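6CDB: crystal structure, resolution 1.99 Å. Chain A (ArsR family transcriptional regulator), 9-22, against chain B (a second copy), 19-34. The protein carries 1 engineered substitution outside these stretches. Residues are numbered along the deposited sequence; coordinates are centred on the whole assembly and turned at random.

Chain A (9-22) NTDTLERVTEIFKA
Chain B (19-34) IFKALGDYNRIRIMEL

Chain A is helical from Thr10(A) through Ala22(A), with Asn9(A) at the N-cap accepting from Thr12(A) (OG1 to OD1, 2.7 Å). Chain B leaves one helix, turns through Gly24(B) (phi/psi -80/59) and Asp25(B) (-151/122), and starts another at Tyr26(B); Asp25(B) OD2 caps it, accepting from Arg28(B) N at 3.0 Å. Helices 10-22 and 26-34 cross at 114°, axes 9.2 Å apart at closest approach. The closest CA pair lies at the turn, Lys21(A) CA to Gly24(B) CA at 4.1 Å, where glycine is fitting: an ideal CB would clash with Lys21(A) CG at 2.9 Å.

No hydrogen bond crosses; shape does the work, as interlocking knobs. Leu13(A) (m, t) sits among Tyr26(B), Ile29(B), Arg30(B) and Glu33(B). Tyr26(B), chi1 t, fills the hole of Thr10(A), Leu13(A), Glu14(A) and Thr17(A), with Glu14(A) OE2 over one ring face, 3.2 Å from Tyr26(B) CD1. Ile29(B) (m, m) brings CG2 to 3.8 Å from Val16(A) CG1. Thr17(A), chi1 m, donates its hydroxyl within its own helix, Thr17(A) OG1 to Leu13(A) O 2.7 Å, and lies against Tyr26(B), Thr17(A) OG1 to Tyr26(B) CD1 3.8 Å.

Phe20(A), chi1 m, chi2 -55°, receives Leu23(B) CB over one face, 4.1 Å from the ring centroid, and meets Phe20(B) rim to rim, CD1 to CD1 3.4 Å.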

ATOM      1  N   ASN A   9      10.239  -4.949  13.522  1.00 58.28           N
ATOM      2  CA  ASN A   9      10.009  -6.240  14.138  1.00 55.07           C
ATOM      3  C   ASN A   9       8.766  -6.866  13.513  1.00 52.44           C
ATOM      4  O   ASN A   9       8.086  -6.260  12.675  1.00 48.76           O
ATOM      5  CB  ASN A   9       9.875  -6.095  15.656  1.00 55.57           C
ATOM      6  CG  ASN A   9       8.724  -5.193  16.050  1.00 56.74           C
ATOM      7  OD1 ASN A   9       8.621  -4.059  15.579  1.00 59.41           O
ATOM      8  ND2 ASN A   9       7.842  -5.696  16.906  1.00 57.86           N
ATOM      9  N   THR A  10       8.483  -8.097  13.935  1.00 49.65           N
ATOM     10  CA  THR A  10       7.372  -8.857  13.373  1.00 52.38           C
ATOM     11  C   THR A  10       6.053  -8.105  13.498  1.00 46.65           C
ATOM     12  O   THR A  10       5.277  -8.035  12.535  1.00 43.12           O
ATOM     13  CB  THR A  10       7.290 -10.220  14.066  1.00 53.44           C
ATOM     14  OG1 THR A  10       8.436 -11.001  13.706  1.00 58.27           O
ATOM     15  CG2 THR A  10       6.010 -10.968  13.677  1.00 51.61           C
ATOM     16  N   ASP A  11       5.785  -7.535  14.678  1.00 48.82           N
ATOM     17  CA  ASP A  11       4.551  -6.779  14.897  1.00 50.20           C
ATOM     18  C   ASP A  11       4.390  -5.662  13.870  1.00 46.86           C
ATOM     19  O   ASP A  11       3.310  -5.491  13.284  1.00 45.74           O
ATOM     20  CB  ASP A  11       4.543  -6.199  16.314  1.00 54.09           C
ATOM     21  CG  ASP A  11       4.965  -7.218  17.364  1.00 60.37           C
ATOM     22  OD1 ASP A  11       5.796  -6.869  18.240  1.00 60.20           O
ATOM     23  OD2 ASP A  11       4.466  -8.367  17.307  1.00 60.90           O
ATOM     24  N   THR A  12       5.454  -4.885  13.644  1.00 43.39           N
ATOM     25  CA  THR A  12       5.389  -3.809  12.661  1.00 43.54           C
ATOM     26  C   THR A  12       4.939  -4.332  11.305  1.00 40.44           C
ATOM     27  O   THR A  12       4.032  -3.768  10.683  1.00 34.98           O
ATOM     28  CB  THR A  12       6.746  -3.114  12.521  1.00 47.22           C
ATOM     29  OG1 THR A  12       7.200  -2.670  13.805  1.00 49.81           O
ATOM     30  CG2 THR A  12       6.608  -1.907  11.588  1.00 40.45           C
ATOM     31  N   LEU A  13       5.573  -5.407  10.822  1.00 35.58           N
ATOM     32  CA  LEU A  13       5.238  -5.904   9.491  1.00 36.16           C
ATOM     33  C   LEU A  13       3.841  -6.509   9.457  1.00 36.38           C
ATOM     34  O   LEU A  13       3.182  -6.480   8.415  1.00 34.79           O
ATOM     35  CB  LEU A  13       6.287  -6.917   9.017  1.00 39.33           C
ATOM     36  CG  LEU A  13       7.715  -6.367   8.819  1.00 38.67           C
ATOM     37  CD1 LEU A  13       8.582  -7.344   8.027  1.00 33.75           C
ATOM     38  CD2 LEU A  13       7.696  -4.980   8.150  1.00 34.97           C
ATOM     39  N   GLU A  14       3.364  -7.046  10.577  1.00 35.93           N
ATOM     40  CA  GLU A  14       1.977  -7.483  10.615  1.00 37.74           C
ATOM     41  C   GLU A  14       1.020  -6.304  10.466  1.00 36.71           C
ATOM     42  O   GLU A  14       0.064  -6.374   9.681  1.00 35.17           O
ATOM     43  CB  GLU A  14       1.708  -8.250  11.904  1.00 40.66           C
ATOM     44  CG  GLU A  14       2.469  -9.573  11.983  1.00 47.24           C
ATOM     45  CD  GLU A  14       1.550 -10.759  11.789  1.00 55.54           C
ATOM     46  OE1 GLU A  14       0.833 -11.109  12.755  1.00 61.46           O
ATOM     47  OE2 GLU A  14       1.529 -11.322  10.668  1.00 57.40           O
ATOM     48  N   ARG A  15       1.259  -5.208  11.199  1.00 35.95           N
ATOM     49  CA  ARG A  15       0.402  -4.031  11.049  1.00 39.04           C
ATOM     50  C   ARG A  15       0.477  -3.474   9.631  1.00 34.72           C
ATOM     51  O   ARG A  15      -0.550  -3.104   9.054  1.00 32.37           O
ATOM     52  CB  ARG A  15       0.768  -2.963  12.081  1.00 39.76           C
ATOM     53  CG  ARG A  15       0.711  -3.481  13.515  1.00 47.84           C
ATOM     54  CD  ARG A  15       0.578  -2.370  14.545  1.00 51.55           C
ATOM     55  NE  ARG A  15       1.766  -1.521  14.595  1.00 56.01           N
ATOM     56  CZ  ARG A  15       2.879  -1.815  15.267  1.00 55.78           C
ATOM     57  NH1 ARG A  15       2.971  -2.948  15.960  1.00 54.83           N
ATOM     58  NH2 ARG A  15       3.907  -0.975  15.244  1.00 50.93           N
ATOM     59  N   VAL A  16       1.681  -3.440   9.047  1.00 33.67           N
ATOM     60  CA  VAL A  16       1.842  -3.047   7.644  1.00 35.16           C
ATOM     61  C   VAL A  16       0.983  -3.930   6.741  1.00 33.15           C
ATOM     62  O   VAL A  16       0.282  -3.450   5.831  1.00 30.28           O
ATOM     63  CB  VAL A  16       3.329  -3.114   7.249  1.00 35.55           C
ATOM     64  CG1 VAL A  16       3.476  -3.104   5.741  1.00 34.04           C
ATOM     65  CG2 VAL A  16       4.098  -1.954   7.867  1.00 32.29           C
ATOM     66  N   THR A  17       1.030  -5.240   6.983  1.00 33.07           N
ATOM     67  CA  THR A  17       0.180  -6.174   6.259  1.00 32.22           C
ATOM     68  C   THR A  17      -1.296  -5.810   6.394  1.00 33.64           C
ATOM     69  O   THR A  17      -2.042  -5.857   5.410  1.00 34.41           O
ATOM     70  CB  THR A  17       0.437  -7.601   6.756  1.00 33.88           C
ATOM     71  OG1 THR A  17       1.818  -7.926   6.570  1.00 30.95           O
ATOM     72  CG2 THR A  17      -0.416  -8.609   5.991  1.00 34.16           C
ATOM     73  N   GLU A  18      -1.742  -5.436   7.597  1.00 33.39           N
ATOM     74  CA  GLU A  18      -3.152  -5.085   7.753  1.00 34.25           C
ATOM     75  C   GLU A  18      -3.506  -3.817   6.992  1.00 38.17           C
ATOM     76  O   GLU A  18      -4.621  -3.706   6.451  1.00 34.07           O
ATOM     77  CB  GLU A  18      -3.514  -4.920   9.230  1.00 39.37           C
ATOM     78  CG  GLU A  18      -3.173  -6.122  10.092  1.00 40.86           C
ATOM     79  CD  GLU A  18      -3.886  -7.374   9.600  1.00 50.38           C
ATOM     80  OE1 GLU A  18      -5.116  -7.305   9.361  1.00 59.63           O
ATOM     81  OE2 GLU A  18      -3.203  -8.414   9.454  1.00 56.38           O
ATOM     82  N   ILE A  19      -2.573  -2.857   6.945  1.00 31.90           N
ATOM     83  CA  ILE A  19      -2.799  -1.637   6.183  1.00 30.68           C
ATOM     84  C   ILE A  19      -3.011  -1.963   4.715  1.00 30.40           C
ATOM     85  O   ILE A  19      -3.980  -1.499   4.096  1.00 32.34           O
ATOM     86  CB  ILE A  19      -1.635  -0.650   6.378  1.00 30.20           C
ATOM     87  CG1 ILE A  19      -1.701  -0.034   7.779  1.00 30.42           C
ATOM     88  CG2 ILE A  19      -1.670   0.437   5.289  1.00 32.29           C
ATOM     89  CD1 ILE A  19      -0.445   0.687   8.182  1.00 31.62           C
ATOM     90  N   PHE A  20      -2.105  -2.746   4.128  1.00 28.26           N
ATOM     91  CA  PHE A  20      -2.246  -3.061   2.708  1.00 28.73           C
ATOM     92  C   PHE A  20      -3.462  -3.946   2.444  1.00 33.30           C
ATOM     93  O   PHE A  20      -4.085  -3.847   1.379  1.00 31.33           O
ATOM     94  CB  PHE A  20      -0.977  -3.736   2.190  1.00 28.67           C
ATOM     95  CG  PHE A  20       0.200  -2.801   2.070  1.00 31.55           C
ATOM     96  CD1 PHE A  20       0.101  -1.639   1.332  1.00 32.00           C
ATOM     97  CD2 PHE A  20       1.390  -3.077   2.720  1.00 34.75           C
ATOM     98  CE1 PHE A  20       1.190  -0.760   1.222  1.00 35.77           C
ATOM     99  CE2 PHE A  20       2.485  -2.208   2.620  1.00 33.78           C
ATOM    100  CZ  PHE A  20       2.372  -1.039   1.870  1.00 32.45           C
ATOM    101  N   LYS A  21      -3.800  -4.825   3.384  1.00 29.61           N
ATOM    102  CA  LYS A  21      -4.997  -5.642   3.222  1.00 35.04           C
ATOM    103  C   LYS A  21      -6.242  -4.770   3.173  1.00 33.66           C
ATOM    104  O   LYS A  21      -7.096  -4.938   2.297  1.00 35.19           O
ATOM    105  CB  LYS A  21      -5.100  -6.666   4.355  1.00 34.70           C
ATOM    106  CG  LYS A  21      -4.462  -7.982   4.030  1.00 38.04           C
ATOM    107  CD  LYS A  21      -4.573  -8.949   5.199  1.00 41.48           C
ATOM    108  CE  LYS A  21      -3.933 -10.281   4.854  1.00 42.03           C
ATOM    109  NZ  LYS A  21      -3.839 -11.147   6.051  1.00 45.17           N
ATOM    110  N   ALA A  22      -6.348  -3.809   4.095  1.00 36.64           N
ATOM    111  CA  ALA A  22      -7.501  -2.915   4.088  1.00 34.65           C
ATOM    112  C   ALA A  22      -7.532  -2.052   2.836  1.00 36.72           C
ATOM    113  O   ALA A  22      -8.609  -1.753   2.308  1.00 35.62           O
ATOM    114  CB  ALA A  22      -7.491  -2.037   5.333  1.00 34.42           C
TER
ATOM    115  N   ILE B  19      -2.269  -3.506  -6.751  1.00 31.90           N
ATOM    116  CA  ILE B  19      -1.011  -3.370  -6.030  1.00 30.68           C
ATOM    117  C   ILE B  19      -1.225  -3.604  -4.545  1.00 30.40           C
ATOM    118  O   ILE B  19      -0.502  -4.390  -3.916  1.00 32.34           O
ATOM    119  CB  ILE B  19      -0.377  -1.994  -6.297  1.00 30.20           C
ATOM    120  CG1 ILE B  19       0.193  -1.948  -7.718  1.00 30.42           C
ATOM    121  CG2 ILE B  19       0.711  -1.697  -5.250  1.00 32.29           C
ATOM    122  CD1 ILE B  19       0.540  -0.562  -8.186  1.00 31.62           C
ATOM    123  N   PHE B  20      -2.205  -2.916  -3.955  1.00 28.26           N
ATOM    124  CA  PHE B  20      -2.429  -3.082  -2.521  1.00 28.73           C
ATOM    125  C   PHE B  20      -2.948  -4.478  -2.187  1.00 33.30           C
ATOM    126  O   PHE B  20      -2.656  -5.010  -1.109  1.00 31.33           O
ATOM    127  CB  PHE B  20      -3.403  -2.018  -2.014  1.00 28.67           C
ATOM    128  CG  PHE B  20      -2.813  -0.632  -1.965  1.00 31.55           C
ATOM    129  CD1 PHE B  20      -1.645  -0.389  -1.270  1.00 32.00           C
ATOM    130  CD2 PHE B  20      -3.415   0.416  -2.639  1.00 34.75           C
ATOM    131  CE1 PHE B  20      -1.086   0.897  -1.226  1.00 35.77           C
ATOM    132  CE2 PHE B  20      -2.867   1.706  -2.604  1.00 33.78           C
ATOM    133  CZ  PHE B  20      -1.689   1.937  -1.898  1.00 32.45           C
ATOM    134  N   LYS B  21      -3.733  -5.073  -3.082  1.00 29.61           N
ATOM    135  CA  LYS B  21      -4.196  -6.437  -2.854  1.00 35.04           C
ATOM    136  C   LYS B  21      -3.022  -7.403  -2.802  1.00 33.66           C
ATOM    137  O   LYS B  21      -2.930  -8.236  -1.895  1.00 35.19           O
ATOM    138  CB  LYS B  21      -5.188  -6.852  -3.943  1.00 34.70           C
ATOM    139  CG  LYS B  21      -6.617  -6.574  -3.586  1.00 38.04           C
ATOM    140  CD  LYS B  21      -7.552  -6.984  -4.713  1.00 41.48           C
ATOM    141  CE  LYS B  21      -8.996  -6.708  -4.336  1.00 42.03           C
ATOM    142  NZ  LYS B  21      -9.891  -6.894  -5.501  1.00 45.17           N
ATOM    143  N   ALA B  22      -2.095  -7.285  -3.756  1.00 36.64           N
ATOM    144  CA  ALA B  22      -0.926  -8.158  -3.751  1.00 34.65           C
ATOM    145  C   ALA B  22      -0.049  -7.910  -2.532  1.00 36.72           C
ATOM    146  O   ALA B  22       0.541  -8.848  -1.985  1.00 35.62           O
ATOM    147  CB  ALA B  22      -0.119  -7.963  -5.028  1.00 34.42           C
ATOM    148  N   LEU B  23       0.065  -6.658  -2.093  1.00 32.96           N
ATOM    149  CA  LEU B  23       0.882  -6.411  -0.914  1.00 32.07           C
ATOM    150  C   LEU B  23       0.173  -6.771   0.382  1.00 30.56           C
ATOM    151  O   LEU B  23       0.794  -6.687   1.443  1.00 31.03           O
ATOM    152  CB  LEU B  23       1.323  -4.941  -0.866  1.00 31.66           C
ATOM    153  CG  LEU B  23       2.296  -4.457  -1.936  1.00 33.45           C
ATOM    154  CD1 LEU B  23       2.379  -2.947  -1.895  1.00 33.98           C
ATOM    155  CD2 LEU B  23       3.685  -5.079  -1.712  1.00 32.07           C
ATOM    156  N   GLY B  24      -1.112  -7.125   0.342  1.00 32.47           N
ATOM    157  CA  GLY B  24      -1.796  -7.520   1.558  1.00 29.67           C
ATOM    158  C   GLY B  24      -1.470  -8.962   1.929  1.00 34.58           C
ATOM    159  O   GLY B  24      -2.362  -9.801   2.036  1.00 33.14           O
ATOM    160  N   ASP B  25      -0.192  -9.258   2.129  1.00 32.08           N
ATOM    161  CA  ASP B  25       0.275 -10.628   2.349  1.00 33.61           C
ATOM    162  C   ASP B  25       1.529 -10.550   3.205  1.00 35.00           C
ATOM    163  O   ASP B  25       2.502  -9.909   2.798  1.00 31.73           O
ATOM    164  CB  ASP B  25       0.557 -11.321   1.008  1.00 33.31           C
ATOM    165  CG  ASP B  25       1.058 -12.756   1.168  1.00 37.65           C
ATOM    166  OD1 ASP B  25       0.354 -13.689   0.735  1.00 41.93           O
ATOM    167  OD2 ASP B  25       2.160 -12.958   1.699  1.00 33.61           O
ATOM    168  N   TYR B  26       1.508 -11.201   4.376  1.00 34.52           N
ATOM    169  CA  TYR B  26       2.587 -11.036   5.355  1.00 34.87           C
ATOM    170  C   TYR B  26       3.946 -11.404   4.774  1.00 33.11           C
ATOM    171  O   TYR B  26       4.933 -10.678   4.954  1.00 31.05           O
ATOM    172  CB  TYR B  26       2.298 -11.883   6.592  1.00 36.72           C
ATOM    173  CG  TYR B  26       3.385 -11.853   7.646  1.00 38.05           C
ATOM    174  CD1 TYR B  26       3.644 -10.694   8.365  1.00 38.24           C
ATOM    175  CD2 TYR B  26       4.119 -12.993   7.946  1.00 40.10           C
ATOM    176  CE1 TYR B  26       4.614 -10.652   9.334  1.00 40.15           C
ATOM    177  CE2 TYR B  26       5.108 -12.967   8.924  1.00 42.21           C
ATOM    178  CZ  TYR B  26       5.347 -11.790   9.613  1.00 41.32           C
ATOM    179  OH  TYR B  26       6.312 -11.738  10.581  1.00 44.79           O
ATOM    180  N   ASN B  27       4.023 -12.550   4.099  1.00 33.26           N
ATOM    181  CA  ASN B  27       5.293 -13.002   3.545  1.00 32.61           C
ATOM    182  C   ASN B  27       5.751 -12.115   2.399  1.00 29.26           C
ATOM    183  O   ASN B  27       6.954 -11.872   2.243  1.00 27.57           O
ATOM    184  CB  ASN B  27       5.180 -14.463   3.096  1.00 34.00           C
ATOM    185  CG  ASN B  27       5.313 -15.431   4.252  1.00 35.18           C
ATOM    186  OD1 ASN B  27       5.986 -15.132   5.242  1.00 32.19           O
ATOM    187  ND2 ASN B  27       4.663 -16.594   4.143  1.00 38.27           N
ATOM    188  N   ARG B  28       4.815 -11.635   1.577  1.00 28.90           N
ATOM    189  CA  ARG B  28       5.183 -10.691   0.525  1.00 29.61           C
ATOM    190  C   ARG B  28       5.699  -9.386   1.112  1.00 27.43           C
ATOM    191  O   ARG B  28       6.633  -8.790   0.575  1.00 26.89           O
ATOM    192  CB  ARG B  28       3.999 -10.418  -0.402  1.00 28.44           C
ATOM    193  CG  ARG B  28       3.685 -11.565  -1.335  1.00 32.37           C
ATOM    194  CD  ARG B  28       2.727 -11.144  -2.440  1.00 33.95           C
ATOM    195  NE  ARG B  28       2.106 -12.339  -2.987  1.00 40.16           N
ATOM    196  CZ  ARG B  28       0.819 -12.624  -2.885  1.00 44.62           C
ATOM    197  NH1 ARG B  28      -0.017 -11.759  -2.312  1.00 42.97           N
ATOM    198  NH2 ARG B  28       0.367 -13.766  -3.393  1.00 44.34           N
ATOM    199  N   ILE B  29       5.105  -8.925   2.214  1.00 28.15           N
ATOM    200  CA  ILE B  29       5.640  -7.751   2.896  1.00 28.63           C
ATOM    201  C   ILE B  29       7.046  -8.032   3.428  1.00 28.13           C
ATOM    202  O   ILE B  29       7.924  -7.161   3.390  1.00 25.16           O
ATOM    203  CB  ILE B  29       4.676  -7.307   4.010  1.00 29.38           C
ATOM    204  CG1 ILE B  29       3.418  -6.672   3.392  1.00 29.64           C
ATOM    205  CG2 ILE B  29       5.358  -6.336   4.974  1.00 27.42           C
ATOM    206  CD1 ILE B  29       3.736  -5.536   2.398  1.00 32.39           C
ATOM    207  N   ARG B  30       7.290  -9.251   3.920  1.00 26.87           N
ATOM    208  CA  ARG B  30       8.627  -9.565   4.423  1.00 29.16           C
ATOM    209  C   ARG B  30       9.650  -9.575   3.296  1.00 27.38           C
ATOM    210  O   ARG B  30      10.779  -9.071   3.449  1.00 28.12           O
ATOM    211  CB  ARG B  30       8.615 -10.912   5.155  1.00 28.91           C
ATOM    212  CG  ARG B  30       7.964 -10.866   6.530  1.00 30.89           C
ATOM    213  CD  ARG B  30       8.630 -11.887   7.441  1.00 39.48           C
ATOM    214  NE  ARG B  30       8.346 -13.243   7.000  1.00 39.00           N
ATOM    215  CZ  ARG B  30       9.159 -14.289   7.149  1.00 35.15           C
ATOM    216  NH1 ARG B  30      10.356 -14.165   7.731  1.00 37.45           N
ATOM    217  NH2 ARG B  30       8.765 -15.468   6.701  1.00 35.06           N
ATOM    218  N   ILE B  31       9.276 -10.148   2.155  1.00 26.43           N
ATOM    219  CA  ILE B  31      10.150 -10.113   0.986  1.00 26.28           C
ATOM    220  C   ILE B  31      10.422  -8.667   0.574  1.00 27.44           C
ATOM    221  O   ILE B  31      11.571  -8.281   0.313  1.00 27.34           O
ATOM    222  CB  ILE B  31       9.521 -10.917  -0.166  1.00 27.93           C
ATOM    223  CG1 ILE B  31       9.414 -12.405   0.210  1.00 29.71           C
ATOM    224  CG2 ILE B  31      10.301 -10.698  -1.466  1.00 27.08           C
ATOM    225  CD1 ILE B  31       8.644 -13.229  -0.803  1.00 26.44           C
ATOM    226  N   MET B  32       9.364  -7.846   0.505  1.00 28.17           N
ATOM    227  CA  MET B  32       9.530  -6.469   0.046  1.00 28.01           C
ATOM    228  C   MET B  32      10.391  -5.663   1.007  1.00 25.95           C
ATOM    229  O   MET B  32      11.190  -4.829   0.576  1.00 27.15           O
ATOM    230  CB  MET B  32       8.175  -5.788  -0.118  1.00 25.47           C
ATOM    231  CG  MET B  32       7.277  -6.373  -1.201  1.00 29.33           C
ATOM    232  SD  MET B  32       7.778  -5.967  -2.872  1.00 33.67           S
ATOM    233  CE  MET B  32       7.140  -4.286  -2.958  1.00 31.21           C
ATOM    234  N   GLU B  33      10.217  -5.865   2.312  1.00 25.79           N
ATOM    235  CA  GLU B  33      11.046  -5.141   3.267  1.00 31.21           C
ATOM    236  C   GLU B  33      12.512  -5.560   3.139  1.00 31.92           C
ATOM    237  O   GLU B  33      13.415  -4.706   3.148  1.00 31.61           O
ATOM    238  CB  GLU B  33      10.506  -5.362   4.680  1.00 29.70           C
ATOM    239  CG  GLU B  33      11.058  -4.413   5.738  1.00 30.57           C
ATOM    240  CD  GLU B  33      12.346  -4.914   6.359  1.00 39.43           C
ATOM    241  OE1 GLU B  33      12.556  -6.144   6.355  1.00 36.92           O
ATOM    242  OE2 GLU B  33      13.143  -4.081   6.834  1.00 41.59           O
ATOM    243  N   LEU B  34      12.767  -6.867   2.969  1.00 27.83           N
ATOM    244  CA  LEU B  34      14.139  -7.322   2.734  1.00 31.02           C
ATOM    245  C   LEU B  34      14.751  -6.615   1.526  1.00 31.19           C
ATOM    246  O   LEU B  34      15.887  -6.120   1.578  1.00 28.51           O
ATOM    247  CB  LEU B  34      14.155  -8.849   2.545  1.00 29.80           C
ATOM    248  CG  LEU B  34      15.478  -9.625   2.497  1.00 36.29           C
ATOM    249  CD1 LEU B  34      15.248 -11.094   2.870  1.00 32.15           C
ATOM    250  CD2 LEU B  34      16.142  -9.533   1.124  1.00 35.99           C
TER